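Local structure of 4-oxalocrotonate decarboxylase NahK (Pseudomonas putida, 5D2K) at residues L125-I139 / H212-A225. The protein catalyses the metal-assisted decarboxylation of (3E)-2-oxohex-3-enedioate (4-oxalocrotonate) to 2-oxopent-4-enoate and carbon dioxide, a step in naphthalene breakdown. The protein carries 1 engineered substitution. Numbering follows the deposited sequence.
Sequences LHGPGCHLGDVIAAI and HPLSSVAMLANLLA. With EDO (1,2-ethanediol), chain G; EDO (1,2-ethanediol), chain H.
The side-chain amide of N222 pairs with the backbone of C130 through two hydrogen bonds. C130 N donates to N222 OD1 at 2.8 Å. N222 ND2 returns a bond to C130 O at 3.1 Å, with that oxygen tilted 16° from the amide plane. Each donor approaches a lone pair of its acceptor oxygen, within the plane of that carbonyl. The pair fixes the rotation of the amide and ties the loop to the helix. With an alanine at this position, the N-H and C=O of C130 would probably lose both mates, and the loop would be likely to shift on the helix. C130 turns SG anti to its N (chi1 -170°), which lays the sulfur over the helix against A218 and A221; SG lies 3.9 Å from A221 CB. G127 sits close over the next turn, its C 3.4 Å from A225 CB. It packs against N222 OD1 and A221 O so closely that a beta carbon would clash. One water accepts from G127 N and donates to A221 O.

Toward the start of the helix the contact is apolar. L132 extends CD1 onto L214 CB at 3.5 Å, a tight contact. V135 uses both methyls: CG1 meets V217 CG1 at 3.6 Å, and CG2 meets A218 CB. L125 CD1 meets V217 CG1 at 3.7 Å, the two side chains crossing at about a right angle. L214 CD2 packs on I139 CG1. H212 holds the N-cap position, its ring ND1 accepting from L214 N.

This is structural packing within the fumarylacetoacetate hydrolase-type domain. The side chain of V217 is about 13 Å from the bound magnesium ion, so the contact is not part of the metal site. The 125-139 segment, which links antiparallel strands 112-121 and 139-149, covers one side of helix 213-225. Elsewhere on this helix, S216 and L220 pack on strand 65-71, L224 touches strand 87-92, and V217 also meets V119 of strand 112-121.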
ATOM      1  N   LEU A 125       0.666  -8.913  16.425  1.00 12.18           N
ATOM      2  CA  LEU A 125      -0.538  -8.146  16.698  1.00 13.17           C
ATOM      3  C   LEU A 125      -1.770  -8.867  16.175  1.00 12.00           C
ATOM      4  O   LEU A 125      -1.811  -9.290  15.009  1.00 12.65           O
ATOM      5  CB  LEU A 125      -0.437  -6.748  16.079  1.00 11.23           C
ATOM      6  CG  LEU A 125       0.568  -5.806  16.723  1.00 10.51           C
ATOM      7  CD1 LEU A 125       0.805  -4.611  15.818  1.00 15.18           C
ATOM      8  CD2 LEU A 125       0.055  -5.338  18.076  1.00 12.08           C
ATOM      9  N   HIS A 126      -2.777  -8.977  17.040  1.00 13.38           N
ATOM     10  CA  HIS A 126      -4.022  -9.684  16.739  1.00 14.29           C
ATOM     11  C   HIS A 126      -5.253  -8.806  16.938  1.00 16.01           C
ATOM     12  O   HIS A 126      -5.337  -8.036  17.894  1.00 15.71           O
ATOM     13  CB  HIS A 126      -4.181 -10.921  17.637  1.00 14.08           C
ATOM     14  CG  HIS A 126      -3.121 -11.963  17.461  1.00 14.79           C
ATOM     15  ND1 HIS A 126      -3.328 -13.116  16.737  1.00 18.72           N
ATOM     16  CD2 HIS A 126      -1.854 -12.041  17.935  1.00 17.71           C
ATOM     17  CE1 HIS A 126      -2.236 -13.858  16.770  1.00 18.03           C
ATOM     18  NE2 HIS A 126      -1.325 -13.227  17.486  1.00 18.87           N
ATOM     19  N   GLY A 127      -6.215  -8.929  16.035  1.00 13.69           N
ATOM     20  CA  GLY A 127      -7.563  -8.467  16.294  1.00 12.47           C
ATOM     21  C   GLY A 127      -8.387  -9.684  16.687  1.00 12.08           C
ATOM     22  O   GLY A 127      -7.851 -10.790  16.814  1.00 18.77           O
ATOM     23  N   PRO A 128      -9.703  -9.500  16.863  1.00 15.06           N
ATOM     24  CA  PRO A 128     -10.420  -8.231  16.758  1.00 12.94           C
ATOM     25  C   PRO A 128     -10.200  -7.358  17.989  1.00 13.40           C
ATOM     26  O   PRO A 128      -9.590  -7.811  18.959  1.00 16.54           O
ATOM     27  CB  PRO A 128     -11.882  -8.671  16.649  1.00 17.36           C
ATOM     28  CG  PRO A 128     -11.929  -9.944  17.420  1.00 23.17           C
ATOM     29  CD  PRO A 128     -10.609 -10.626  17.156  1.00 20.47           C
ATOM     30  N   GLY A 129     -10.677  -6.124  17.933  1.00 16.56           N
ATOM     31  CA  GLY A 129     -10.593  -5.215  19.060  1.00 18.02           C
ATOM     32  C   GLY A 129      -9.201  -4.693  19.353  1.00 18.83           C
ATOM     33  O   GLY A 129      -8.922  -4.268  20.471  1.00 20.52           O
ATOM     34  N   CYS A 130      -8.316  -4.737  18.362  1.00 13.88           N
ATOM     35  CA  CYS A 130      -7.002  -4.109  18.498  1.00 14.29           C
ATOM     36  C   CYS A 130      -7.142  -2.592  18.571  1.00 15.08           C
ATOM     37  O   CYS A 130      -7.782  -1.986  17.719  1.00 15.77           O
ATOM     38  CB  CYS A 130      -6.092  -4.500  17.326  1.00 12.54           C
ATOM     39  SG  CYS A 130      -4.342  -4.024  17.537  1.00 14.16           S
ATOM     40  N   HIS A 131      -6.553  -1.982  19.598  1.00 13.24           N
ATOM     41  CA  HIS A 131      -6.620  -0.538  19.784  1.00 14.96           C
ATOM     42  C   HIS A 131      -5.239   0.088  19.657  1.00 13.00           C
ATOM     43  O   HIS A 131      -4.225  -0.601  19.670  1.00 13.31           O
ATOM     44  CB  HIS A 131      -7.214  -0.184  21.158  1.00 16.95           C
ATOM     45  CG  HIS A 131      -8.618  -0.667  21.354  1.00 28.82           C
ATOM     46  ND1 HIS A 131      -9.718   0.030  20.899  1.00 40.23           N
ATOM     47  CD2 HIS A 131      -9.103  -1.774  21.966  1.00 35.40           C
ATOM     48  CE1 HIS A 131     -10.817  -0.630  21.216  1.00 30.72           C
ATOM     49  NE2 HIS A 131     -10.473  -1.730  21.861  1.00 33.05           N
ATOM     50  N   LEU A 132      -5.218   1.406  19.546  1.00 15.08           N
ATOM     51  CA  LEU A 132      -3.977   2.163  19.475  1.00 15.38           C
ATOM     52  C   LEU A 132      -2.981   1.751  20.568  1.00 14.43           C
ATOM     53  O   LEU A 132      -1.802   1.510  20.300  1.00 16.07           O
ATOM     54  CB  LEU A 132      -4.309   3.659  19.563  1.00 16.76           C
ATOM     55  CG  LEU A 132      -3.208   4.681  19.310  1.00 17.89           C
ATOM     56  CD1 LEU A 132      -2.545   4.408  17.980  1.00 15.25           C
ATOM     57  CD2 LEU A 132      -3.798   6.075  19.322  1.00 15.05           C
ATOM     58  N   GLY A 133      -3.451   1.648  21.810  1.00 13.90           N
ATOM     59  CA  GLY A 133      -2.582   1.246  22.904  1.00 13.67           C
ATOM     60  C   GLY A 133      -1.981  -0.150  22.807  1.00 15.24           C
ATOM     61  O   GLY A 133      -0.962  -0.426  23.430  1.00 15.90           O
ATOM     62  N   ASP A 134      -2.616  -1.029  22.035  1.00 11.97           N
ATOM     63  CA  ASP A 134      -2.127  -2.390  21.827  1.00 13.13           C
ATOM     64  C   ASP A 134      -0.947  -2.433  20.859  1.00 13.17           C
ATOM     65  O   ASP A 134      -0.167  -3.379  20.858  1.00 15.15           O
ATOM     66  CB  ASP A 134      -3.252  -3.284  21.279  1.00 13.84           C
ATOM     67  CG  ASP A 134      -4.376  -3.500  22.281  1.00 21.06           C
ATOM     68  OD1 ASP A 134      -4.087  -3.932  23.417  1.00 21.41           O
ATOM     69  OD2 ASP A 134      -5.551  -3.253  21.929  1.00 22.37           O
ATOM     70  N   VAL A 135      -0.840  -1.408  20.022  1.00 13.15           N
ATOM     71  CA  VAL A 135       0.114  -1.395  18.916  1.00 12.29           C
ATOM     72  C   VAL A 135       1.482  -0.868  19.340  1.00 12.08           C
ATOM     73  O   VAL A 135       2.515  -1.279  18.816  1.00 12.14           O
ATOM     74  CB  VAL A 135      -0.434  -0.525  17.741  1.00 15.69           C
ATOM     75  CG1 VAL A 135       0.634  -0.234  16.690  1.00 20.57           C
ATOM     76  CG2 VAL A 135      -1.662  -1.190  17.109  1.00 15.38           C
ATOM     77  N   ILE A 136       1.488   0.058  20.297  1.00 10.79           N
ATOM     78  CA  ILE A 136       2.666   0.891  20.538  1.00 10.43           C
ATOM     79  C   ILE A 136       3.929   0.084  20.824  1.00 11.78           C
ATOM     80  O   ILE A 136       4.940   0.262  20.151  1.00 11.33           O
ATOM     81  CB  ILE A 136       2.407   1.883  21.693  1.00  9.72           C
ATOM     82  CG1 ILE A 136       1.216   2.783  21.335  1.00 10.62           C
ATOM     83  CG2 ILE A 136       3.649   2.710  21.967  1.00 12.17           C
ATOM     84  CD1 ILE A 136       0.624   3.530  22.548  1.00 12.56           C
ATOM     85  N   ALA A 137       3.864  -0.830  21.786  1.00 11.93           N
ATOM     86  CA  ALA A 137       5.059  -1.571  22.191  1.00 13.69           C
ATOM     87  C   ALA A 137       5.504  -2.574  21.130  1.00 13.06           C
ATOM     88  O   ALA A 137       6.646  -3.038  21.149  1.00 16.73           O
ATOM     89  CB  ALA A 137       4.807  -2.280  23.496  1.00 16.82           C
ATOM     90  N   ALA A 138       4.604  -2.907  20.215  1.00 11.23           N
ATOM     91  CA  ALA A 138       4.928  -3.840  19.143  1.00 12.44           C
ATOM     92  C   ALA A 138       5.739  -3.185  18.017  1.00 13.55           C
ATOM     93  O   ALA A 138       6.233  -3.886  17.137  1.00 13.33           O
ATOM     94  CB  ALA A 138       3.655  -4.456  18.587  1.00 14.58           C
ATOM     95  N   ILE A 139       5.885  -1.859  18.037  1.00 10.79           N
ATOM     96  CA  ILE A 139       6.649  -1.171  16.995  1.00 11.74           C
ATOM     97  C   ILE A 139       8.143  -1.174  17.299  1.00 13.08           C
ATOM     98  O   ILE A 139       8.575  -0.695  18.352  1.00 16.77           O
ATOM     99  CB  ILE A 139       6.185   0.285  16.817  1.00 11.55           C
ATOM    100  CG1 ILE A 139       4.675   0.334  16.541  1.00 11.00           C
ATOM    101  CG2 ILE A 139       6.974   0.959  15.681  1.00 11.19           C
ATOM    102  CD1 ILE A 139       4.227  -0.558  15.387  1.00 10.65           C
ATOM    103  N   HIS A 212      -3.666   9.114  13.270  1.00 14.01           N
ATOM    104  CA  HIS A 212      -2.377   8.651  13.780  1.00 12.39           C
ATOM    105  C   HIS A 212      -1.959   7.425  12.976  1.00 10.42           C
ATOM    106  O   HIS A 212      -2.729   6.483  12.892  1.00 12.68           O
ATOM    107  CB  HIS A 212      -2.462   8.274  15.264  1.00 11.94           C
ATOM    108  CG  HIS A 212      -1.138   8.271  15.951  1.00 12.90           C
ATOM    109  ND1 HIS A 212      -0.128   7.383  15.634  1.00 11.61           N
ATOM    110  CD2 HIS A 212      -0.649   9.062  16.937  1.00 10.95           C
ATOM    111  CE1 HIS A 212       0.924   7.635  16.394  1.00 13.61           C
ATOM    112  NE2 HIS A 212       0.635   8.654  17.184  1.00 11.74           N
ATOM    113  N   PRO A 213      -0.741   7.420  12.397  1.00 12.45           N
ATOM    114  CA  PRO A 213      -0.369   6.228  11.614  1.00  9.91           C
ATOM    115  C   PRO A 213      -0.484   4.892  12.377  1.00 10.00           C
ATOM    116  O   PRO A 213      -0.765   3.847  11.770  1.00  9.70           O
ATOM    117  CB  PRO A 213       1.086   6.525  11.222  1.00  9.27           C
ATOM    118  CG  PRO A 213       1.098   8.017  11.053  1.00 11.19           C
ATOM    119  CD  PRO A 213       0.247   8.507  12.235  1.00 11.06           C
ATOM    120  N   LEU A 214      -0.301   4.916  13.693  1.00 10.63           N
ATOM    121  CA  LEU A 214      -0.410   3.668  14.451  1.00  9.44           C
ATOM    122  C   LEU A 214      -1.867   3.170  14.505  1.00  8.94           C
ATOM    123  O   LEU A 214      -2.110   1.976  14.704  1.00 10.03           O
ATOM    124  CB  LEU A 214       0.169   3.848  15.857  1.00  9.00           C
ATOM    125  CG  LEU A 214       1.677   4.096  15.914  1.00 11.48           C
ATOM    126  CD1 LEU A 214       2.176   4.080  17.351  1.00 12.67           C
ATOM    127  CD2 LEU A 214       2.440   3.069  15.059  1.00 11.13           C
ATOM    128  N   SER A 215      -2.837   4.063  14.291  1.00  9.83           N
ATOM    129  CA  SER A 215      -4.238   3.624  14.217  1.00  9.81           C
ATOM    130  C   SER A 215      -4.476   2.796  12.964  1.00 11.35           C
ATOM    131  O   SER A 215      -5.350   1.933  12.928  1.00 10.99           O
ATOM    132  CB  SER A 215      -5.199   4.819  14.244  1.00 10.87           C
ATOM    133  OG  SER A 215      -5.170   5.456  15.522  1.00 12.81           O
ATOM    134  N   SER A 216      -3.697   3.074  11.923  1.00 11.03           N
ATOM    135  CA  SER A 216      -3.756   2.281  10.711  1.00  9.45           C
ATOM    136  C   SER A 216      -3.283   0.847  10.961  1.00 11.74           C
ATOM    137  O   SER A 216      -3.854  -0.114  10.423  1.00 11.13           O
ATOM    138  CB  SER A 216      -2.911   2.951   9.626  1.00 11.10           C
ATOM    139  OG  SER A 216      -3.039   2.249   8.402  1.00 10.60           O
ATOM    140  N   VAL A 217      -2.232   0.710  11.770  1.00  9.76           N
ATOM    141  CA  VAL A 217      -1.711  -0.593  12.163  1.00  7.98           C
ATOM    142  C   VAL A 217      -2.779  -1.369  12.955  1.00 12.44           C
ATOM    143  O   VAL A 217      -2.995  -2.559  12.720  1.00 10.47           O
ATOM    144  CB  VAL A 217      -0.411  -0.467  13.000  1.00 10.20           C
ATOM    145  CG1 VAL A 217       0.077  -1.847  13.464  1.00 10.09           C
ATOM    146  CG2 VAL A 217       0.683   0.233  12.200  1.00 11.58           C
ATOM    147  N   ALA A 218      -3.444  -0.697  13.894  1.00 11.87           N
ATOM    148  CA  ALA A 218      -4.511  -1.346  14.661  1.00 11.17           C
ATOM    149  C   ALA A 218      -5.625  -1.795  13.724  1.00 10.83           C
ATOM    150  O   ALA A 218      -6.127  -2.918  13.827  1.00 11.06           O
ATOM    151  CB  ALA A 218      -5.061  -0.393  15.745  1.00 10.37           C
ATOM    152  N   MET A 219      -5.988  -0.928  12.784  1.00 11.53           N
ATOM    153  CA  MET A 219      -7.045  -1.265  11.843  0.61 10.25           C
ATOM    154  C   MET A 219      -6.658  -2.469  10.983  1.00 11.54           C
ATOM    155  O   MET A 219      -7.487  -3.338  10.724  1.00 10.33           O
ATOM    156  CB  MET A 219      -7.386  -0.074  10.956  0.61 12.36           C
ATOM    157  CG  MET A 219      -8.539  -0.361  10.028  0.61 12.45           C
ATOM    158  SD  MET A 219      -9.064   1.071   9.093  0.61 14.69           S
ATOM    159  CE  MET A 219      -9.718   2.079  10.423  0.61 11.22           C
ATOM    160  N   LEU A 220      -5.401  -2.526  10.551  1.00 11.05           N
ATOM    161  CA  LEU A 220      -4.934  -3.665   9.767  1.00  9.50           C
ATOM    162  C   LEU A 220      -5.092  -4.969  10.556  1.00  9.15           C
ATOM    163  O   LEU A 220      -5.554  -5.974  10.006  1.00 10.73           O
ATOM    164  CB  LEU A 220      -3.473  -3.464   9.339  1.00  8.98           C
ATOM    165  CG  LEU A 220      -2.763  -4.615   8.620  1.00  8.06           C
ATOM    166  CD1 LEU A 220      -3.468  -4.939   7.300  1.00 10.96           C
ATOM    167  CD2 LEU A 220      -1.315  -4.244   8.370  1.00 10.00           C
ATOM    168  N   ALA A 221      -4.728  -4.959  11.833  1.00 10.37           N
ATOM    169  CA  ALA A 221      -4.887  -6.154  12.655  1.00 10.45           C
ATOM    170  C   ALA A 221      -6.350  -6.577  12.687  1.00 11.34           C
ATOM    171  O   ALA A 221      -6.672  -7.769  12.563  1.00 11.59           O
ATOM    172  CB  ALA A 221      -4.353  -5.918  14.085  1.00 10.40           C
ATOM    173  N   ASN A 222      -7.233  -5.598  12.831  1.00 10.60           N
ATOM    174  CA  ASN A 222      -8.660  -5.900  12.910  1.00 11.23           C
ATOM    175  C   ASN A 222      -9.217  -6.426  11.585  1.00 12.67           C
ATOM    176  O   ASN A 222     -10.008  -7.372  11.578  1.00 13.34           O
ATOM    177  CB  ASN A 222      -9.417  -4.663  13.394  1.00  9.80           C
ATOM    178  CG  ASN A 222      -9.097  -4.347  14.849  1.00 10.93           C
ATOM    179  OD1 ASN A 222      -8.772  -5.252  15.618  1.00 12.96           O
ATOM    180  ND2 ASN A 222      -9.163  -3.071  15.222  1.00 12.69           N
ATOM    181  N   LEU A 223      -8.767  -5.857  10.469  1.00 11.26           N
ATOM    182  CA  LEU A 223      -9.202  -6.342   9.156  1.00 11.44           C
ATOM    183  C   LEU A 223      -8.727  -7.776   8.910  1.00 13.13           C
ATOM    184  O   LEU A 223      -9.478  -8.622   8.397  1.00 12.61           O
ATOM    185  CB  LEU A 223      -8.695  -5.414   8.045  1.00 10.24           C
ATOM    186  CG  LEU A 223      -9.359  -4.038   7.997  1.00 10.30           C
ATOM    187  CD1 LEU A 223      -8.639  -3.101   7.035  1.00 13.40           C
ATOM    188  CD2 LEU A 223     -10.823  -4.202   7.593  1.00 17.28           C
ATOM    189  N   LEU A 224      -7.480  -8.056   9.276  1.00  9.87           N
ATOM    190  CA  LEU A 224      -6.913  -9.380   9.067  1.00 10.44           C
ATOM    191  C   LEU A 224      -7.650 -10.411   9.910  1.00 13.77           C
ATOM    192  O   LEU A 224      -7.851 -11.536   9.465  1.00 13.06           O
ATOM    193  CB  LEU A 224      -5.412  -9.388   9.389  1.00  9.38           C
ATOM    194  CG  LEU A 224      -4.504  -8.696   8.371  1.00 11.67           C
ATOM    195  CD1 LEU A 224      -3.112  -8.528   8.973  1.00 11.38           C
ATOM    196  CD2 LEU A 224      -4.418  -9.497   7.077  1.00 12.94           C
ATOM    197  N   ALA A 225      -8.080 -10.011  11.108  1.00 12.26           N
ATOM    198  CA  ALA A 225      -8.764 -10.932  12.016  1.00 12.14           C
ATOM    199  C   ALA A 225     -10.077 -11.457  11.434  1.00 15.23           C
ATOM    200  O   ALA A 225     -10.530 -12.552  11.800  1.00 16.01           O
ATOM    201  CB  ALA A 225      -9.016 -10.252  13.361  1.00 13.68           C
TER
HETATM  202  C1  EDO G 305      -7.491 -13.868  14.622  1.00 28.31           C
HETATM  203  O1  EDO G 305      -8.561 -13.450  15.476  1.00 41.62           O
HETATM  204  C2  EDO G 305      -6.186 -13.362  15.211  1.00 24.96           C
HETATM  205  O2  EDO G 305      -5.352 -14.465  15.578  1.00 28.08           O
HETATM  206  C1  EDO H 306     -10.769  -8.950   5.194  1.00 21.14           C
HETATM  207  O1  EDO H 306      -9.548  -9.374   5.839  1.00 14.17           O
HETATM  208  C2  EDO H 306     -11.155  -7.534   5.619  1.00 26.54           C
HETATM  209  O2  EDO H 306     -12.542  -7.296   5.318  1.00 28.79           O
HETATM  210  O   HOH W   1      -5.450 -10.038  13.576  1.00 12.83           O